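Local atomic coordinates of esterase family protein (Staphylococcus aureus, PDB entry 7L0A), a protein that probably hydrolyses S-formylglutathione to formate and glutathione, as a carboxylic ester hydrolase of the esterase D family with an alpha/beta-hydrolase fold. Residues Cys209-Asp213 and Phe214-Asp218; Leu220-Ile223 and Asp224-Arg228; Ser153-Glu157 and Ala158-Met162; Ile251-Ala254 and Ile255-Val259. All coordinates share one frame; numbering follows the deposited sequence.

Contact 1: Cys209-Asp213 and Phe214-Asp218; sequences CGKQD and FLYQD
Asp213 caps, and Tyr216 packs back on, the turn that leads from strand 204-210 into helix 216-228. CG of Asp213 stands anti to the backbone N (chi1 -159°), which brings OD1 forward to the chain just ahead: Leu215 N donates to Asp213 OD1 at 2.9 Å, on the anti side of the carboxylate. The backbone closes the same turn, a type I turn, with Tyr216 N 3.0 Å from Asp213 O. An aspartate suits this place because one oxygen can cap the coming helix while OD2 is hydrogen-bonded to ND1 of His242.

Tyr216 CG, opposite its own N (chi1 179°), turns the ring back over Lys211. Lys211 CA sits over the centre of one face, 3.8 Å from the centroid, a CH-pi contact; the extended lysine chain then runs beside the ring, CG 3.8 Å from Tyr216 OH. That hydroxyl is hydrogen-bonded to Asp237. Cys209 SG, 4.1 Å from Tyr216 CD1, makes a sulfur-aromatic contact at the ring edge, in a buried position that suits a small, weakly polar cysteine. The whole is the acid-bearing loop after a strand of an alpha/beta hydrolase, Asp213 being the predicted acid of the Ser-His-Asp charge relay.

Contact 2: Leu220-Ile223 and Asp224-Arg228; sequences LDFI and DYLSR
Phe222 and Leu226, one helical turn apart, carry the apolar part of this contact within helix 216-228. Leu226 CD1 comes to 3.8 Å from CE2 of Phe222, approaching the ring obliquely. The phenyl CG is anti to the backbone N (chi1 -171°), which carries the ring outward with a lean toward the next turn, within reach of Leu226. Large apolar residues suit this buried side: Phe222 stacks on Phe156, and Ile223 and Leu226 both pack on Ile207 of strand 204-210.

Backbone bonds of the i to i+4 kind hold the turns together. Asp224 N donates to Leu220 O at 2.9 Å and Leu226 N to Phe222 O, also at 2.9 Å, the latter nearly straight at 171°.

Polar contacts lie on other sides. A water gives a hydrogen bond to Asp221 O at 2.7 Å and accepts one from Arg228 NH2 at 3.0 Å, lying at the edge of the guanidinium; the long arginine can thus fold back over the helix. The phenol of Tyr225 reaches across to helix 188-197, where its OH is hydrogen-bonded to Asp193. Such an amphipathic helix, apolar toward the sheet and helix 188-197, polar on the solvent side, is characteristic of the beta-alpha-beta crossover, here joining strands 204-210 and 234-238 of an alpha/beta hydrolase.

Contact 3: Ser153-Glu157 and Ala158-Met162; sequences SAVFE and AQNLM
Asn160 reaches back to Phe156 and Glu157 in a local, polar contact that folds the loop after strand 148-152 of the alpha/beta-hydrolase fold upon itself, ahead of helix 168-177. Residues 158-162 have helical backbone angles, and the asparagine on this turn joins them to the irregular chain before it. Its CG lies anti to the carbonyl carbon (chi1 -64°), which directs the amide towards that chain. The carbonyl oxygen OD1 then collects several donors: Glu157 N at 3.3 Å and Phe156 N at 3.4 Å, both weak hydrogen bonds, and a water at 2.8 Å. That water accepts from Phe156 N and donates to Ala154 O, and OD1 and the water together meet the backbone of Ala154, Phe156 and Glu157. A further weak bond closes the turn, Asn160 N to Glu157 O at 3.0 Å.

Asparagine suits the place because its amide is both acceptor and donor: while OD1 serves the loop, ND2 is hydrogen-bonded to Asp218 of helix 216-228. Glu157 crosses the amide at a slant, its carboxylate plane 31° from the amide plane. The acid lies close to Asp218, a like charge whose nearness would probably raise the affinity of one of the two for a proton.

Beside the amide, at Asn160 CB, the contact turns apolar. Val155, a compact branched residue beside the predicted nucleophile Ser129, slides past Asn160 in the opposite sense, and its CG1 meets Asn160 CB at 3.7 Å and Leu161 CD2 at 4.2 Å.

Contact 4: Ile251-Ala254 and Ile255-Val259; sequences IKRA and ITWMV
The guanidinium of Arg253 has Trp257 CB over one face, 3.7 Å above the plane and offset toward the rim, while its NH2 comes to 3.8 Å from CD1 of the indole. All this happens along helix 244-259, the C-terminal helix of the alpha/beta-hydrolase fold, packed on strands 148-152 and 204-210 of the sheet. The two flat groups are nearly perpendicular, 79° between their planes, so this is an arginine leaning against the root of a tryptophan and not a parallel stack. At the edge of the indole, near its plane, lies Ala254 O. Arg253 reaches the place by a bend at chi2 (72°), with CG anti to its N; the length of the chain also lets NE form a salt bridge with Glu236. Trp257 NE1 is hydrogen-bonded to Gln234.

Main-chain i to i+4 bonds span the turn, Trp257 N to Arg253 O at 3.0 Å and Met258 N to Ala254 O at 2.8 Å. A small residue beside a flexible one suits the side facing the sheet: Ala254 and Met258 both touch Val150, with Ala254 CB 4.0 Å from Met258 CE. On the more open side Thr256 suits a solvent bridge, for one water stands 2.9 Å from Thr256 OG1 and donates to Lys252 O at 2.8 Å.

Contacts 1, 2 and 3 lie on the same side of the chain's centre; contact 4, about 20 Å or more from each of them between centres, is the most buried of the four. Contacts 1 and 2 share helix 216-228, the first at its start and the second along its length. Contact 3 touches both, binding the loop to the first turns of that helix. Chemistry follows place: the two loop contacts near the predicted charge relay spend polar side chains on backbone N-H groups, whereas the two helical ones bond their backbones mainly through i to i+4 pairs and use side chains mainly for packing against the sheet and neighbouring helices and for water bridges outside.

Contact 1: Cys209-Asp213 and Phe214-Asp218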
loop_
_atom_site.group_PDB
_atom_site.type_symbol
_atom_site.label_atom_id
_atom_site.label_comp_id
_atom_site.label_asym_id
_atom_site.label_seq_id
_atom_site.Cartn_x
_atom_site.Cartn_y
_atom_site.Cartn_z
ATOM N N CYS B 209 8.222 27.777 -12.310
ATOM C CA CYS B 209 7.457 27.781 -13.549
ATOM C C CYS B 209 8.412 27.961 -14.720
ATOM O O CYS B 209 9.384 28.713 -14.625
ATOM C CB CYS B 209 6.404 28.911 -13.515
ATOM S SG CYS B 209 5.161 28.842 -14.789
ATOM N N GLY B 210 8.117 27.309 -15.826
ATOM C CA GLY B 210 8.886 27.523 -17.031
ATOM C C GLY B 210 8.454 28.786 -17.751
ATOM O O GLY B 210 7.277 29.144 -17.777
ATOM N N LYS B 211 9.418 29.415 -18.426
ATOM C CA LYS B 211 9.179 30.714 -19.047
ATOM C C LYS B 211 8.231 30.657 -20.240
ATOM O O LYS B 211 7.675 31.693 -20.614
ATOM C CB LYS B 211 10.506 31.349 -19.465
ATOM C CG LYS B 211 11.368 31.748 -18.278
ATOM C CD LYS B 211 12.690 32.353 -18.718
ATOM C CE LYS B 211 13.435 32.919 -17.521
ATOM N NZ LYS B 211 14.711 33.557 -17.930
ATOM N N GLN B 212 8.019 29.488 -20.839
ATOM C CA GLN B 212 7.101 29.352 -21.966
ATOM C C GLN B 212 5.693 28.939 -21.538
ATOM O O GLN B 212 4.812 28.817 -22.393
ATOM C CB GLN B 212 7.681 28.351 -22.982
ATOM C CG GLN B 212 8.877 28.910 -23.770
ATOM C CD GLN B 212 10.166 28.980 -22.964
ATOM O OE1 GLN B 212 10.619 27.982 -22.399
ATOM N NE2 GLN B 212 10.780 30.166 -22.930
ATOM N N ASP B 213 5.464 28.702 -20.254
ATOM C CA ASP B 213 4.169 28.246 -19.763
ATOM C C ASP B 213 3.121 29.339 -19.927
ATOM O O ASP B 213 3.399 30.508 -19.697
ATOM C CB ASP B 213 4.330 27.869 -18.295
ATOM C CG ASP B 213 3.275 26.945 -17.801
ATOM O OD1 ASP B 213 2.086 27.313 -17.838
ATOM O OD2 ASP B 213 3.629 25.848 -17.332
ATOM N N PHE B 214 1.904 28.952 -20.329
ATOM C CA PHE B 214 0.836 29.942 -20.442
ATOM C C PHE B 214 0.502 30.586 -19.105
ATOM O O PHE B 214 -0.119 31.666 -19.091
ATOM C CB PHE B 214 -0.407 29.318 -21.095
ATOM C CG PHE B 214 -1.205 28.393 -20.212
ATOM C CD1 PHE B 214 -0.845 27.072 -20.069
ATOM C CD2 PHE B 214 -2.350 28.834 -19.576
ATOM C CE1 PHE B 214 -1.597 26.213 -19.295
ATOM C CE2 PHE B 214 -3.106 27.982 -18.794
ATOM C CZ PHE B 214 -2.734 26.680 -18.652
ATOM N N LEU B 215 0.914 29.984 -17.989
ATOM C CA LEU B 215 0.668 30.525 -16.657
ATOM C C LEU B 215 1.843 31.325 -16.104
ATOM O O LEU B 215 1.770 31.802 -14.967
ATOM C CB LEU B 215 0.324 29.393 -15.685
ATOM C CG LEU B 215 -0.934 28.575 -15.989
ATOM C CD1 LEU B 215 -1.094 27.416 -15.062
ATOM C CD2 LEU B 215 -2.165 29.508 -15.933
ATOM N N TYR B 216 2.901 31.526 -16.884
ATOM C CA TYR B 216 4.117 32.124 -16.350
ATOM C C TYR B 216 3.875 33.538 -15.833
ATOM O O TYR B 216 4.333 33.895 -14.741
ATOM C CB TYR B 216 5.208 32.138 -17.424
ATOM C CG TYR B 216 6.508 32.754 -16.992
ATOM C CD1 TYR B 216 7.280 32.175 -15.989
ATOM C CD2 TYR B 216 7.003 33.880 -17.622
ATOM C CE1 TYR B 216 8.494 32.733 -15.607
ATOM C CE2 TYR B 216 8.221 34.433 -17.248
ATOM C CZ TYR B 216 8.948 33.876 -16.233
ATOM O OH TYR B 216 10.159 34.453 -15.872
ATOM N N GLN B 217 3.197 34.381 -16.620
ATOM C CA GLN B 217 2.991 35.756 -16.168
ATOM C C GLN B 217 2.129 35.806 -14.912
ATOM O O GLN B 217 2.408 36.594 -14.002
ATOM C CB GLN B 217 2.385 36.598 -17.289
ATOM C CG GLN B 217 2.234 38.070 -16.909
ATOM C CD GLN B 217 3.558 38.722 -16.515
ATOM O OE1 GLN B 217 4.552 38.623 -17.241
ATOM N NE2 GLN B 217 3.572 39.390 -15.357
ATOM N N ASP B 218 1.116 34.936 -14.808
ATOM C CA ASP B 218 0.318 34.908 -13.578
ATOM C C ASP B 218 1.149 34.410 -12.402
ATOM O O ASP B 218 0.930 34.826 -11.263
ATOM C CB ASP B 218 -0.941 34.066 -13.798
ATOM C CG ASP B 218 -1.933 34.737 -14.754
ATOM O OD1 ASP B 218 -2.052 35.977 -14.717
ATOM O OD2 ASP B 218 -2.598 34.044 -15.544
#

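Contact 2: Leu220-Ile223 and Asp224-Arg228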
loop_
_atom_site.group_PDB
_atom_site.type_symbol
_atom_site.label_atom_id
_atom_site.label_comp_id
_atom_site.label_asym_id
_atom_site.label_seq_id
_atom_site.Cartn_x
_atom_site.Cartn_y
_atom_site.Cartn_z
ATOM N N LEU B 220 4.398 35.180 -12.119
ATOM C CA LEU B 220 5.155 36.365 -11.739
ATOM C C LEU B 220 4.290 37.324 -10.935
ATOM O O LEU B 220 4.765 37.968 -9.994
ATOM C CB LEU B 220 5.702 37.073 -12.976
ATOM C CG LEU B 220 6.746 36.278 -13.768
ATOM C CD1 LEU B 220 7.190 37.159 -14.959
ATOM C CD2 LEU B 220 7.937 35.856 -12.945
ATOM N N ASP B 221 3.025 37.474 -11.325
ATOM C CA ASP B 221 2.145 38.374 -10.583
ATOM C C ASP B 221 1.984 37.908 -9.141
ATOM O O ASP B 221 1.954 38.721 -8.203
ATOM C CB ASP B 221 0.781 38.450 -11.256
ATOM C CG ASP B 221 0.810 39.240 -12.545
ATOM O OD1 ASP B 221 1.832 39.915 -12.829
ATOM O OD2 ASP B 221 -0.196 39.160 -13.282
ATOM N N PHE B 222 1.858 36.599 -8.946
ATOM C CA PHE B 222 1.683 36.065 -7.608
ATOM C C PHE B 222 2.916 36.314 -6.752
ATOM O O PHE B 222 2.797 36.749 -5.598
ATOM C CB PHE B 222 1.382 34.569 -7.671
ATOM C CG PHE B 222 0.982 33.970 -6.359
ATOM C CD1 PHE B 222 -0.281 34.226 -5.824
ATOM C CD2 PHE B 222 1.868 33.191 -5.631
ATOM C CE1 PHE B 222 -0.656 33.696 -4.595
ATOM C CE2 PHE B 222 1.484 32.651 -4.417
ATOM C CZ PHE B 222 0.234 32.910 -3.888
ATOM N N ILE B 223 4.110 36.006 -7.278
ATOM C CA ILE B 223 5.298 36.203 -6.448
ATOM C C ILE B 223 5.557 37.683 -6.204
ATOM O O ILE B 223 6.132 38.056 -5.180
ATOM C CB ILE B 223 6.547 35.525 -7.035
ATOM C CG1 ILE B 223 6.947 36.121 -8.378
ATOM C CG2 ILE B 223 6.286 34.045 -7.170
ATOM C CD1 ILE B 223 8.228 35.502 -8.950
ATOM N N ASP B 224 5.196 38.551 -7.147
ATOM C CA ASP B 224 5.282 39.982 -6.905
ATOM C C ASP B 224 4.408 40.405 -5.724
ATOM O O ASP B 224 4.822 41.222 -4.880
ATOM C CB ASP B 224 4.878 40.713 -8.182
ATOM C CG ASP B 224 5.998 40.778 -9.207
ATOM O OD1 ASP B 224 7.121 40.328 -8.894
ATOM O OD2 ASP B 224 5.746 41.262 -10.337
ATOM N N TYR B 225 3.199 39.856 -5.635
ATOM C CA TYR B 225 2.362 40.130 -4.480
ATOM C C TYR B 225 2.971 39.561 -3.200
ATOM O O TYR B 225 3.014 40.248 -2.171
ATOM C CB TYR B 225 0.929 39.614 -4.714
ATOM C CG TYR B 225 -0.023 40.039 -3.604
ATOM C CD1 TYR B 225 -0.240 41.381 -3.327
ATOM C CD2 TYR B 225 -0.695 39.097 -2.818
ATOM C CE1 TYR B 225 -1.096 41.774 -2.301
ATOM C CE2 TYR B 225 -1.543 39.487 -1.784
ATOM C CZ TYR B 225 -1.745 40.835 -1.536
ATOM O OH TYR B 225 -2.589 41.212 -0.510
ATOM N N LEU B 226 3.460 38.318 -3.233
ATOM C CA LEU B 226 4.185 37.788 -2.079
ATOM C C LEU B 226 5.260 38.766 -1.603
ATOM O O LEU B 226 5.406 39.017 -0.397
ATOM C CB LEU B 226 4.830 36.446 -2.414
ATOM C CG LEU B 226 3.893 35.279 -2.637
ATOM C CD1 LEU B 226 4.758 34.030 -2.960
ATOM C CD2 LEU B 226 3.037 35.021 -1.440
ATOM N N SER B 227 6.052 39.301 -2.545
ATOM C CA SER B 227 7.104 40.236 -2.162
ATOM C C SER B 227 6.508 41.473 -1.478
ATOM O O SER B 227 7.054 41.982 -0.487
ATOM C CB SER B 227 7.914 40.679 -3.385
ATOM O OG SER B 227 8.744 39.619 -3.860
ATOM N N ARG B 228 5.392 41.984 -2.012
ATOM C CA ARG B 228 4.828 43.227 -1.484
ATOM C C ARG B 228 4.252 43.042 -0.085
ATOM O O ARG B 228 4.229 43.993 0.697
ATOM C CB ARG B 228 3.747 43.782 -2.421
ATOM C CG ARG B 228 4.324 44.360 -3.727
ATOM C CD ARG B 228 3.329 45.169 -4.543
ATOM N NE ARG B 228 2.106 44.466 -4.912
ATOM C CZ ARG B 228 1.988 43.675 -5.976
ATOM N NH1 ARG B 228 3.021 43.457 -6.752
ATOM N NH2 ARG B 228 0.832 43.096 -6.256
HETATM O O HOH W 1 1.206 41.269 -8.621
#

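Contact 3: Ser153-Glu157 and Ala158-Met162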
loop_
_atom_site.group_PDB
_atom_site.type_symbol
_atom_site.label_atom_id
_atom_site.label_comp_id
_atom_site.label_asym_id
_atom_site.label_seq_id
_atom_site.Cartn_x
_atom_site.Cartn_y
_atom_site.Cartn_z
ATOM N N SER B 153 4.219 25.453 -11.786
ATOM C CA SER B 153 3.375 25.887 -12.895
ATOM C C SER B 153 1.926 26.055 -12.442
ATOM O O SER B 153 0.989 25.584 -13.109
ATOM C CB SER B 153 3.448 24.883 -14.046
ATOM O OG SER B 153 4.804 24.546 -14.322
ATOM N N ALA B 154 1.759 26.748 -11.306
ATOM C CA ALA B 154 0.506 26.689 -10.568
ATOM C C ALA B 154 -0.539 27.661 -11.112
ATOM O O ALA B 154 -0.235 28.694 -11.712
ATOM C CB ALA B 154 0.740 26.973 -9.082
ATOM N N VAL B 155 -1.791 27.259 -10.914
ATOM C CA VAL B 155 -2.987 28.087 -11.088
ATOM C C VAL B 155 -3.198 28.910 -9.822
ATOM O O VAL B 155 -3.484 28.363 -8.752
ATOM C CB VAL B 155 -4.188 27.177 -11.375
ATOM C CG1 VAL B 155 -5.511 27.921 -11.291
ATOM C CG2 VAL B 155 -4.056 26.489 -12.738
ATOM N N PHE B 156 -3.023 30.229 -9.930
ATOM C CA PHE B 156 -3.173 31.138 -8.798
ATOM C C PHE B 156 -4.388 32.052 -8.892
ATOM O O PHE B 156 -4.713 32.753 -7.903
ATOM C CB PHE B 156 -1.926 32.036 -8.633
ATOM C CG PHE B 156 -0.655 31.306 -8.203
ATOM C CD1 PHE B 156 -0.574 30.684 -6.974
ATOM C CD2 PHE B 156 0.468 31.299 -9.033
ATOM C CE1 PHE B 156 0.605 30.027 -6.576
ATOM C CE2 PHE B 156 1.631 30.661 -8.638
ATOM C CZ PHE B 156 1.696 30.016 -7.419
ATOM N N GLU B 157 -5.008 32.133 -10.065
ATOM C CA GLU B 157 -6.051 33.098 -10.316
ATOM C C GLU B 157 -7.301 32.423 -10.837
ATOM O O GLU B 157 -7.253 31.460 -11.586
ATOM C CB GLU B 157 -5.641 34.148 -11.368
ATOM C CG GLU B 157 -4.274 34.723 -11.192
ATOM C CD GLU B 157 -4.140 36.055 -11.882
ATOM O OE1 GLU B 157 -5.145 36.526 -12.463
ATOM O OE2 GLU B 157 -3.036 36.640 -11.844
ATOM N N ALA B 158 -8.438 33.038 -10.509
ATOM C CA ALA B 158 -9.719 32.480 -10.925
ATOM C C ALA B 158 -9.837 32.371 -12.443
ATOM O O ALA B 158 -10.411 31.403 -12.965
ATOM C CB ALA B 158 -10.840 33.362 -10.367
ATOM N N GLN B 159 -9.345 33.365 -13.177
ATOM C CA GLN B 159 -9.570 33.260 -14.608
ATOM C C GLN B 159 -8.766 32.121 -15.222
ATOM O O GLN B 159 -9.166 31.572 -16.257
ATOM C CB GLN B 159 -9.246 34.543 -15.356
ATOM C CG GLN B 159 -9.947 34.504 -16.717
ATOM C CD GLN B 159 -9.380 35.471 -17.721
ATOM O OE1 GLN B 159 -8.695 36.432 -17.358
ATOM N NE2 GLN B 159 -9.656 35.225 -19.001
ATOM N N ASN B 160 -7.662 31.718 -14.582
ATOM C CA ASN B 160 -6.924 30.569 -15.094
ATOM C C ASN B 160 -7.823 29.342 -15.228
ATOM O O ASN B 160 -7.537 28.439 -16.030
ATOM C CB ASN B 160 -5.763 30.170 -14.182
ATOM C CG ASN B 160 -4.693 31.210 -14.059
ATOM O OD1 ASN B 160 -3.942 31.186 -13.079
ATOM N ND2 ASN B 160 -4.555 32.074 -15.058
ATOM N N LEU B 161 -8.876 29.263 -14.400
ATOM C CA LEU B 161 -9.657 28.038 -14.293
ATOM C C LEU B 161 -10.378 27.726 -15.590
ATOM O O LEU B 161 -10.653 26.562 -15.889
ATOM C CB LEU B 161 -10.683 28.155 -13.162
ATOM C CG LEU B 161 -10.151 28.264 -11.741
ATOM C CD1 LEU B 161 -11.269 28.707 -10.803
ATOM C CD2 LEU B 161 -9.593 26.938 -11.268
ATOM N N MET B 162 -10.724 28.744 -16.355
ATOM C CA MET B 162 -11.451 28.525 -17.594
ATOM C C MET B 162 -10.562 28.041 -18.725
ATOM O O MET B 162 -11.089 27.631 -19.761
ATOM C CB MET B 162 -12.168 29.826 -17.975
ATOM C CG MET B 162 -13.073 30.330 -16.864
ATOM S SD MET B 162 -14.514 29.267 -16.698
ATOM C CE MET B 162 -15.400 29.773 -18.185
HETATM O O HOH W 2 -1.327 31.220 -12.223
#

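Contact 4: Ile251-Ala254 and Ile255-Val259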
loop_
_atom_site.group_PDB
_atom_site.type_symbol
_atom_site.label_atom_id
_atom_site.label_comp_id
_atom_site.label_asym_id
_atom_site.label_seq_id
_atom_site.Cartn_x
_atom_site.Cartn_y
_atom_site.Cartn_z
ATOM N N ILE B 251 10.691 18.635 -10.398
ATOM C CA ILE B 251 10.486 17.811 -9.209
ATOM C C ILE B 251 11.799 17.229 -8.719
ATOM O O ILE B 251 11.966 17.020 -7.503
ATOM C CB ILE B 251 9.424 16.734 -9.470
ATOM C CG1 ILE B 251 8.808 16.192 -8.172
ATOM C CG2 ILE B 251 9.937 15.575 -10.283
ATOM C CD1 ILE B 251 7.957 17.234 -7.409
ATOM N N LYS B 252 12.763 16.990 -9.618
ATOM C CA LYS B 252 14.084 16.600 -9.143
ATOM C C LYS B 252 14.695 17.691 -8.274
ATOM O O LYS B 252 15.210 17.421 -7.185
ATOM C CB LYS B 252 14.992 16.268 -10.327
ATOM C CG LYS B 252 16.433 15.896 -9.968
ATOM C CD LYS B 252 17.264 15.774 -11.244
ATOM C CE LYS B 252 18.755 15.654 -10.954
ATOM N NZ LYS B 252 19.051 14.412 -10.201
ATOM N N ARG B 253 14.639 18.947 -8.743
ATOM C CA ARG B 253 15.158 20.068 -7.968
ATOM C C ARG B 253 14.398 20.238 -6.668
ATOM O O ARG B 253 15.000 20.461 -5.607
ATOM C CB ARG B 253 15.109 21.334 -8.821
ATOM C CG ARG B 253 15.224 22.621 -8.065
ATOM C CD ARG B 253 16.636 22.843 -7.535
ATOM N NE ARG B 253 16.648 24.036 -6.683
ATOM C CZ ARG B 253 17.176 24.086 -5.469
ATOM N NH1 ARG B 253 17.761 23.020 -4.945
ATOM N NH2 ARG B 253 17.124 25.217 -4.785
ATOM N N ALA B 254 13.068 20.112 -6.735
ATOM C CA ALA B 254 12.236 20.283 -5.560
ATOM C C ALA B 254 12.564 19.263 -4.477
ATOM O O ALA B 254 12.606 19.608 -3.293
ATOM C CB ALA B 254 10.773 20.182 -5.954
ATOM N N ILE B 255 12.808 18.012 -4.856
ATOM C CA ILE B 255 13.072 16.980 -3.859
ATOM C C ILE B 255 14.400 17.234 -3.184
ATOM O O ILE B 255 14.510 17.124 -1.962
ATOM C CB ILE B 255 13.001 15.587 -4.512
ATOM C CG1 ILE B 255 11.525 15.207 -4.730
ATOM C CG2 ILE B 255 13.690 14.535 -3.629
ATOM C CD1 ILE B 255 11.309 13.963 -5.561
ATOM N N THR B 256 15.425 17.610 -3.955
ATOM C CA THR B 256 16.699 17.984 -3.340
ATOM C C THR B 256 16.525 19.131 -2.346
ATOM O O THR B 256 17.066 19.101 -1.230
ATOM C CB THR B 256 17.705 18.360 -4.416
ATOM O OG1 THR B 256 17.866 17.251 -5.310
ATOM C CG2 THR B 256 19.039 18.714 -3.777
ATOM N N TRP B 257 15.749 20.146 -2.724
ATOM C CA TRP B 257 15.511 21.294 -1.853
ATOM C C TRP B 257 14.745 20.892 -0.600
ATOM O O TRP B 257 15.065 21.359 0.508
ATOM C CB TRP B 257 14.776 22.361 -2.661
ATOM C CG TRP B 257 14.333 23.558 -1.890
ATOM C CD1 TRP B 257 15.075 24.671 -1.611
ATOM C CD2 TRP B 257 13.040 23.789 -1.324
ATOM N NE1 TRP B 257 14.324 25.572 -0.884
ATOM C CE2 TRP B 257 13.067 25.053 -0.707
ATOM C CE3 TRP B 257 11.855 23.050 -1.286
ATOM C CZ2 TRP B 257 11.967 25.582 -0.044
ATOM C CZ3 TRP B 257 10.754 23.597 -0.650
ATOM C CH2 TRP B 257 10.818 24.845 -0.034
ATOM N N MET B 258 13.758 20.023 -0.746
ATOM C CA MET B 258 12.930 19.620 0.379
ATOM C C MET B 258 13.741 18.983 1.498
ATOM O O MET B 258 13.502 19.248 2.680
ATOM C CB MET B 258 11.901 18.591 -0.076
ATOM C CG MET B 258 10.678 19.119 -0.702
ATOM S SD MET B 258 9.773 17.660 -1.276
ATOM C CE MET B 258 9.086 18.421 -2.736
ATOM N N VAL B 259 14.641 18.059 1.152
ATOM C CA VAL B 259 15.256 17.215 2.172
ATOM C C VAL B 259 16.495 17.848 2.785
ATOM O O VAL B 259 16.992 17.348 3.802
ATOM C CB VAL B 259 15.588 15.823 1.596
ATOM C CG1 VAL B 259 14.311 15.173 1.071
ATOM C CG2 VAL B 259 16.634 15.916 0.502
HETATM O O HOH W 3 16.315 15.018 -6.303
#